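Long-range contacts in histidine triad (HIT) protein (Clostridium difficile, PDB 4EGU), which binds zinc and guanosine-5'-monophosphate and, as a member of the histidine triad family, probably acts on nucleotide phosphates through a nucleotidyl-histidine intermediate: residues V86-G91 with L101-L106; D25-F30 with I41-K46. All coordinates share one frame; numbering follows the deposited sequence.

Interaction 1: V86-G91 with L101-L106; sequences VINNCG and LHYHIL. With 5GP (guanosine-5'-monophosphate), chain C.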
loop_
_atom_site.group_PDB
_atom_site.type_symbol
_atom_site.label_atom_id
_atom_site.label_comp_id
_atom_site.label_asym_id
_atom_site.label_seq_id
_atom_site.Cartn_x
_atom_site.Cartn_y
_atom_site.Cartn_z
ATOM N N VAL A 86 -0.770 2.404 -5.130
ATOM C CA VAL A 86 -1.413 1.388 -4.294
ATOM C C VAL A 86 -1.742 2.042 -2.944
ATOM O O VAL A 86 -0.876 2.653 -2.331
ATOM C CB VAL A 86 -0.478 0.203 -4.093
ATOM C CG1 VAL A 86 -1.079 -0.831 -3.143
ATOM C CG2 VAL A 86 -0.096 -0.425 -5.426
ATOM N N ILE A 87 -2.985 1.905 -2.496
ATOM C CA ILE A 87 -3.444 2.528 -1.263
ATOM C C ILE A 87 -4.196 1.507 -0.403
ATOM O O ILE A 87 -5.092 0.803 -0.880
ATOM C CB ILE A 87 -4.362 3.734 -1.530
ATOM C CG1 ILE A 87 -3.724 4.724 -2.511
ATOM C CG2 ILE A 87 -4.693 4.420 -0.194
ATOM C CD1 ILE A 87 -4.266 4.589 -3.906
ATOM N N ASN A 88 -3.854 1.484 0.887
ATOM C CA ASN A 88 -4.675 0.831 1.899
ATOM C C ASN A 88 -5.115 1.877 2.917
ATOM O O ASN A 88 -4.289 2.631 3.435
ATOM C CB ASN A 88 -3.931 -0.299 2.625
ATOM C CG ASN A 88 -4.815 -0.960 3.665
ATOM O OD1 ASN A 88 -4.767 -0.622 4.846
ATOM N ND2 ASN A 88 -5.645 -1.875 3.232
ATOM N N ASN A 89 -6.404 1.891 3.198
ATOM C CA ASN A 89 -7.000 2.747 4.207
ATOM C C ASN A 89 -7.367 1.893 5.418
ATOM O O ASN A 89 -8.142 0.949 5.303
ATOM C CB ASN A 89 -8.273 3.379 3.638
ATOM C CG ASN A 89 -8.012 4.299 2.473
ATOM O OD1 ASN A 89 -6.961 4.926 2.368
ATOM N ND2 ASN A 89 -8.968 4.372 1.567
ATOM N N CYS A 90 -6.809 2.240 6.577
ATOM C CA CYS A 90 -6.998 1.444 7.779
ATOM C C CYS A 90 -7.685 2.265 8.865
ATOM O O CYS A 90 -7.127 3.207 9.401
ATOM C CB CYS A 90 -5.652 0.929 8.286
ATOM S SG CYS A 90 -5.824 -0.229 9.682
ATOM N N GLY A 91 -8.914 1.901 9.186
ATOM C CA GLY A 91 -9.626 2.586 10.233
ATOM C C GLY A 91 -10.157 3.945 9.851
ATOM O O GLY A 91 -10.039 4.413 8.718
ATOM N N LEU A 101 -10.467 -6.060 4.381
ATOM C CA LEU A 101 -9.164 -5.720 3.806
ATOM C C LEU A 101 -9.243 -5.553 2.299
ATOM O O LEU A 101 -9.669 -6.450 1.561
ATOM C CB LEU A 101 -8.118 -6.792 4.096
ATOM C CG LEU A 101 -6.681 -6.409 3.717
ATOM C CD1 LEU A 101 -6.104 -5.390 4.713
ATOM C CD2 LEU A 101 -5.820 -7.623 3.608
ATOM N N HIS A 102 -8.742 -4.436 1.815
ATOM C CA HIS A 102 -8.699 -4.179 0.384
ATOM C C HIS A 102 -7.601 -3.201 0.067
ATOM O O HIS A 102 -7.308 -2.305 0.855
ATOM C CB HIS A 102 -10.074 -3.591 -0.106
ATOM C CG HIS A 102 -10.480 -2.307 0.563
ATOM N ND1 HIS A 102 -11.145 -2.317 1.759
ATOM C CD2 HIS A 102 -10.345 -0.999 0.218
ATOM C CE1 HIS A 102 -11.394 -1.073 2.143
ATOM N NE2 HIS A 102 -10.927 -0.254 1.219
ATOM N N TYR A 103 -7.041 -3.351 -1.118
ATOM C CA TYR A 103 -6.090 -2.417 -1.664
ATOM C C TYR A 103 -6.686 -1.779 -2.900
ATOM O O TYR A 103 -7.250 -2.453 -3.747
ATOM C CB TYR A 103 -4.764 -3.121 -2.013
ATOM C CG TYR A 103 -3.951 -3.409 -0.780
ATOM C CD1 TYR A 103 -4.312 -4.379 0.133
ATOM C CD2 TYR A 103 -2.851 -2.628 -0.476
ATOM C CE1 TYR A 103 -3.562 -4.577 1.303
ATOM C CE2 TYR A 103 -2.093 -2.823 0.682
ATOM C CZ TYR A 103 -2.461 -3.792 1.560
ATOM O OH TYR A 103 -1.761 -3.983 2.720
ATOM N N HIS A 104 -6.529 -0.469 -2.999
ATOM C CA HIS A 104 -6.871 0.275 -4.203
ATOM C C HIS A 104 -5.661 0.339 -5.120
ATOM O O HIS A 104 -4.564 0.673 -4.666
ATOM C CB HIS A 104 -7.237 1.718 -3.860
ATOM C CG HIS A 104 -8.403 1.899 -2.952
ATOM N ND1 HIS A 104 -9.647 2.244 -3.431
ATOM C CD2 HIS A 104 -8.478 1.897 -1.590
ATOM C CE1 HIS A 104 -10.456 2.379 -2.393
ATOM N NE2 HIS A 104 -9.775 2.184 -1.270
ATOM N N ILE A 105 -5.888 0.089 -6.414
ATOM C CA ILE A 105 -4.920 0.400 -7.455
ATOM C C ILE A 105 -5.502 1.544 -8.277
ATOM O O ILE A 105 -6.612 1.425 -8.795
ATOM C CB ILE A 105 -4.668 -0.764 -8.434
ATOM C CG1 ILE A 105 -4.445 -2.120 -7.772
ATOM C CG2 ILE A 105 -3.486 -0.414 -9.340
ATOM C CD1 ILE A 105 -4.440 -3.269 -8.804
ATOM N N LEU A 106 -4.739 2.632 -8.393
ATOM C CA LEU A 106 -5.097 3.755 -9.272
ATOM C C LEU A 106 -4.084 3.821 -10.396
ATOM O O LEU A 106 -2.880 3.812 -10.144
ATOM C CB LEU A 106 -5.074 5.080 -8.523
ATOM C CG LEU A 106 -5.997 5.160 -7.301
ATOM C CD1 LEU A 106 -5.909 6.561 -6.693
ATOM C CD2 LEU A 106 -7.429 4.800 -7.572
HETATM P P 5GP C . -12.607 2.608 1.286
HETATM O O1P 5GP C . -12.904 4.092 1.278
HETATM O O2P 5GP C . -13.334 1.800 2.325
HETATM O O3P 5GP C . -11.158 2.377 1.376
HETATM O "O5'" 5GP C . -12.909 2.045 -0.147
HETATM C "C5'" 5GP C . -14.100 1.339 -0.401
HETATM C "C4'" 5GP C . -14.422 1.408 -1.849
HETATM O "O4'" 5GP C . -15.465 0.471 -2.131
HETATM C "C3'" 5GP C . -14.923 2.774 -2.322
HETATM O "O3'" 5GP C . -13.983 3.351 -3.232
HETATM C "C2'" 5GP C . -16.256 2.453 -3.040
HETATM O "O2'" 5GP C . -16.476 3.149 -4.252
HETATM C "C1'" 5GP C . -16.179 0.932 -3.237
HETATM N N9 5GP C . -17.466 0.252 -3.237
HETATM C C8 5GP C . -18.396 0.370 -2.271
HETATM N N7 5GP C . -19.448 -0.424 -2.547
HETATM C C5 5GP C . -19.162 -1.065 -3.699
HETATM C C6 5GP C . -19.869 -1.989 -4.454
HETATM O O6 5GP C . -21.022 -2.416 -4.144
HETATM N N1 5GP C . -19.239 -2.420 -5.559
HETATM C C2 5GP C . -18.007 -1.997 -5.942
HETATM N N2 5GP C . -17.501 -2.507 -7.076
HETATM N N3 5GP C . -17.293 -1.095 -5.251
HETATM C C4 5GP C . -17.893 -0.644 -4.126
HETATM O O HOH W 1 -8.207 0.018 2.234
#
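I87 and H104 form the one antiparallel hydrogen-bonded pair within residues 86-91 and 101-106: I87 N gives to H104 O, and H104 N to I87 O at 2.9 Å, both bonds lying in the carbonyl planes. Packing is tightest around this pair. On the V86 side, CG1, anti to the backbone N, meets the edge of the Y103 ring at CD2 (3.7 Å), while N88 CB sits over one face of that ring in a CH-pi contact, 4.0 Å from its centroid. On the I87 side, CD1 reaches L106 CD1.

Past N88 the strands part, and the joining becomes looser and polar. N88 ND2 donates to H102 O at 2.9 Å, but from above the carbonyl plane and with a bent N-H...O angle of 131°. One residue on, a water takes over, accepting from N89 N and donating to H102 O.

Here the phosphate of the nucleotide is held. Its O3P is gripped by three donors: H102 NE2 (2.6 Å, nearly straight at 176°), H104 NE2 and N89 ND2 (3.0 Å each). H104 ND1 is tied to H40 and H102 ND1 to H100 O, bonds that orient the two rings, and N89 OD1 bonds R85 of the second subunit. This is the phosphate site of a histidine triad protein, with H102 the predicted nucleophile.

Interaction 2: D25-F30 with I41-K46; sequences DRVLAF and ILVVPK. With 5GP (guanosine-5'-monophosphate), chain C.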
loop_
_atom_site.group_PDB
_atom_site.type_symbol
_atom_site.label_atom_id
_atom_site.label_comp_id
_atom_site.label_asym_id
_atom_site.label_seq_id
_atom_site.Cartn_x
_atom_site.Cartn_y
_atom_site.Cartn_z
ATOM N N ASP A 25 -7.912 -18.733 -6.122
ATOM C CA ASP A 25 -8.535 -19.369 -4.970
ATOM C C ASP A 25 -8.570 -18.511 -3.715
ATOM O O ASP A 25 -9.324 -18.825 -2.806
ATOM C CB ASP A 25 -7.852 -20.699 -4.639
ATOM C CG ASP A 25 -6.379 -20.550 -4.261
ATOM O OD1 ASP A 25 -5.713 -19.595 -4.700
ATOM O OD2 ASP A 25 -5.880 -21.426 -3.520
ATOM N N ARG A 26 -7.783 -17.442 -3.662
ATOM C CA ARG A 26 -7.500 -16.642 -2.453
ATOM C C ARG A 26 -7.911 -15.183 -2.552
ATOM O O ARG A 26 -8.110 -14.552 -1.525
ATOM C CB ARG A 26 -5.990 -16.603 -2.152
ATOM C CG ARG A 26 -5.404 -17.865 -1.561
ATOM C CD ARG A 26 -3.904 -17.703 -1.300
ATOM N NE ARG A 26 -3.630 -16.939 -0.087
ATOM C CZ ARG A 26 -2.433 -16.461 0.247
ATOM N NH1 ARG A 26 -1.389 -16.657 -0.545
ATOM N NH2 ARG A 26 -2.280 -15.784 1.376
ATOM N N VAL A 27 -7.886 -14.620 -3.761
ATOM C CA VAL A 27 -7.981 -13.182 -3.986
ATOM C C VAL A 27 -8.898 -12.935 -5.163
ATOM O O VAL A 27 -8.926 -13.694 -6.132
ATOM C CB VAL A 27 -6.564 -12.586 -4.255
ATOM C CG1 VAL A 27 -6.646 -11.188 -4.847
ATOM C CG2 VAL A 27 -5.730 -12.562 -2.968
ATOM N N LEU A 28 -9.646 -11.845 -5.083
ATOM C CA LEU A 28 -10.455 -11.331 -6.165
ATOM C C LEU A 28 -10.090 -9.856 -6.346
ATOM O O LEU A 28 -9.873 -9.138 -5.386
ATOM C CB LEU A 28 -11.969 -11.424 -5.847
ATOM C CG LEU A 28 -12.980 -10.850 -6.849
ATOM C CD1 LEU A 28 -13.109 -11.724 -8.080
ATOM C CD2 LEU A 28 -14.314 -10.706 -6.166
ATOM N N ALA A 29 -10.062 -9.399 -7.588
ATOM C CA ALA A 29 -9.955 -7.975 -7.876
ATOM C C ALA A 29 -11.095 -7.575 -8.778
ATOM O O ALA A 29 -11.488 -8.347 -9.667
ATOM C CB ALA A 29 -8.624 -7.604 -8.518
ATOM N N PHE A 30 -11.633 -6.382 -8.569
ATOM C CA PHE A 30 -12.796 -5.932 -9.287
ATOM C C PHE A 30 -12.768 -4.412 -9.382
ATOM O O PHE A 30 -12.116 -3.738 -8.595
ATOM C CB PHE A 30 -14.105 -6.468 -8.625
ATOM C CG PHE A 30 -14.246 -6.138 -7.142
ATOM C CD1 PHE A 30 -13.634 -6.902 -6.150
ATOM C CD2 PHE A 30 -14.970 -5.026 -6.742
ATOM C CE1 PHE A 30 -13.755 -6.565 -4.802
ATOM C CE2 PHE A 30 -15.106 -4.698 -5.399
ATOM C CZ PHE A 30 -14.488 -5.462 -4.433
ATOM N N ILE A 41 -9.079 -0.134 -9.253
ATOM C CA ILE A 41 -9.304 -1.547 -9.023
ATOM C C ILE A 41 -9.146 -1.836 -7.536
ATOM O O ILE A 41 -8.225 -1.335 -6.907
ATOM C CB ILE A 41 -8.296 -2.367 -9.862
ATOM C CG1 ILE A 41 -8.540 -2.139 -11.356
ATOM C CG2 ILE A 41 -8.373 -3.846 -9.509
ATOM C CD1 ILE A 41 -7.357 -2.516 -12.245
ATOM N N LEU A 42 -10.054 -2.640 -6.996
ATOM C CA LEU A 42 -9.978 -3.100 -5.612
ATOM C C LEU A 42 -9.471 -4.536 -5.620
ATOM O O LEU A 42 -10.003 -5.378 -6.336
ATOM C CB LEU A 42 -11.355 -3.060 -4.964
ATOM C CG LEU A 42 -11.893 -1.663 -4.750
ATOM C CD1 LEU A 42 -13.394 -1.653 -4.537
ATOM C CD2 LEU A 42 -11.227 -1.070 -3.514
ATOM N N VAL A 43 -8.463 -4.812 -4.792
ATOM C CA VAL A 43 -7.912 -6.146 -4.657
ATOM C C VAL A 43 -8.188 -6.616 -3.241
ATOM O O VAL A 43 -7.802 -5.938 -2.285
ATOM C CB VAL A 43 -6.389 -6.185 -4.944
ATOM C CG1 VAL A 43 -5.914 -7.618 -4.977
ATOM C CG2 VAL A 43 -6.069 -5.497 -6.269
ATOM N N VAL A 44 -8.895 -7.736 -3.087
ATOM C CA VAL A 44 -9.345 -8.192 -1.759
ATOM C C VAL A 44 -9.079 -9.669 -1.556
ATOM O O VAL A 44 -9.215 -10.466 -2.499
ATOM C CB VAL A 44 -10.834 -7.964 -1.468
ATOM C CG1 VAL A 44 -11.203 -6.549 -1.801
ATOM C CG2 VAL A 44 -11.729 -8.954 -2.234
ATOM N N PRO A 45 -8.727 -10.054 -0.324
ATOM C CA PRO A 45 -8.749 -11.474 -0.020
ATOM C C PRO A 45 -10.188 -11.938 0.013
ATOM O O PRO A 45 -11.085 -11.200 0.399
ATOM C CB PRO A 45 -8.133 -11.548 1.385
ATOM C CG PRO A 45 -8.472 -10.239 1.995
ATOM C CD PRO A 45 -8.525 -9.246 0.892
ATOM N N LYS A 46 -10.405 -13.188 -0.343
ATOM C CA LYS A 46 -11.709 -13.800 -0.140
ATOM C C LYS A 46 -12.011 -13.966 1.355
ATOM O O LYS A 46 -13.157 -13.804 1.771
ATOM C CB LYS A 46 -11.788 -15.130 -0.892
ATOM C CG LYS A 46 -11.810 -14.921 -2.393
ATOM C CD LYS A 46 -11.853 -16.222 -3.182
ATOM C CE LYS A 46 -12.152 -15.927 -4.643
ATOM N NZ LYS A 46 -12.216 -17.153 -5.453
HETATM P P 5GP C . -12.607 2.608 1.286
HETATM O O1P 5GP C . -12.904 4.092 1.278
HETATM O O2P 5GP C . -13.334 1.800 2.325
HETATM O O3P 5GP C . -11.158 2.377 1.376
HETATM O "O5'" 5GP C . -12.909 2.045 -0.147
HETATM C "C5'" 5GP C . -14.100 1.339 -0.401
HETATM C "C4'" 5GP C . -14.422 1.408 -1.849
HETATM O "O4'" 5GP C . -15.465 0.471 -2.131
HETATM C "C3'" 5GP C . -14.923 2.774 -2.322
HETATM O "O3'" 5GP C . -13.983 3.351 -3.232
HETATM C "C2'" 5GP C . -16.256 2.453 -3.040
HETATM O "O2'" 5GP C . -16.476 3.149 -4.252
HETATM C "C1'" 5GP C . -16.179 0.932 -3.237
HETATM N N9 5GP C . -17.466 0.252 -3.237
HETATM C C8 5GP C . -18.396 0.370 -2.271
HETATM N N7 5GP C . -19.448 -0.424 -2.547
HETATM C C5 5GP C . -19.162 -1.065 -3.699
HETATM C C6 5GP C . -19.869 -1.989 -4.454
HETATM O O6 5GP C . -21.022 -2.416 -4.144
HETATM N N1 5GP C . -19.239 -2.420 -5.559
HETATM C C2 5GP C . -18.007 -1.997 -5.942
HETATM N N2 5GP C . -17.501 -2.507 -7.076
HETATM N N3 5GP C . -17.293 -1.095 -5.251
HETATM C C4 5GP C . -17.893 -0.644 -4.126
#
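Strands 27-30 and 41-45 run antiparallel, 166° between their directions and 4.7 Å apart at the closest, in a regular ladder where the pairs L28-V44 and F30-L42 each exchange two backbone hydrogen bonds. In the L28-V44 pair both donors come in nearly along the C=O axis, V44 N to L28 O at 2.9 Å. A fifth bond, K46 N to R26 O, extends the ladder beyond P45, though its donor stands above the carbonyl plane.

The F30 ring carries the face it shares with L28, L42 and V44. Its CG takes the crowded position between the backbone N and the carbonyl carbon (chi1 55°), which brings the ring back across the partner strand. L42 CB lies over one face, 4.2 Å from the ring centroid, and L42 CD1 touches CE2 at 3.6 Å. Farther along, V44 CG1 approaches CE1 at 3.9 Å. The ring edge is turned to the guanine, with N2 of the nucleotide near the ring plane and 3.6 Å from CD2; L42 CD1 lies by the ribose O4'.

Smaller side chains fill the other face. V27 CG1 and V43 CG1, each anti to its own backbone N, meet at 3.6 Å, and A29 CB touches both I41 CG2 and V43 CG2. At the margin the extended K46 chain lies along the backbone, CD 3.6 Å from D25 O, and carries NZ to E23 in a salt bridge and to D24 O.

The hairpin is flanked by strand 20-23 beside 27-31 and by strand 103-107 beside 39-45; helix 7-12, through F8 and I11, covers the F30 face, and helix 61-77 packs on V27 and V43.

In the fold
Interactions 1 and 2 are neighbouring parts of one antiparallel sheet, their centres 12 Å apart. Strand 39-45 joins strand 103-107 directly: I105 N lies 2.8 Å from I41 O, and V43 N 2.9 Å from Y103 O, both probable hydrogen bonds. Together they line successive parts of the nucleotide pocket, the phosphate at residues 86-91 and 101-106, the ribose and guanine beside F30 and L42 of interaction 2. The shared wall is made of side chains, V44 and L42 touching H102, and L42 touching H104. At the outer edge of interaction 1, strand 84-90 pairs with a strand of the second subunit, whereas no other protein chain of the assembly touches the segments of interaction 2.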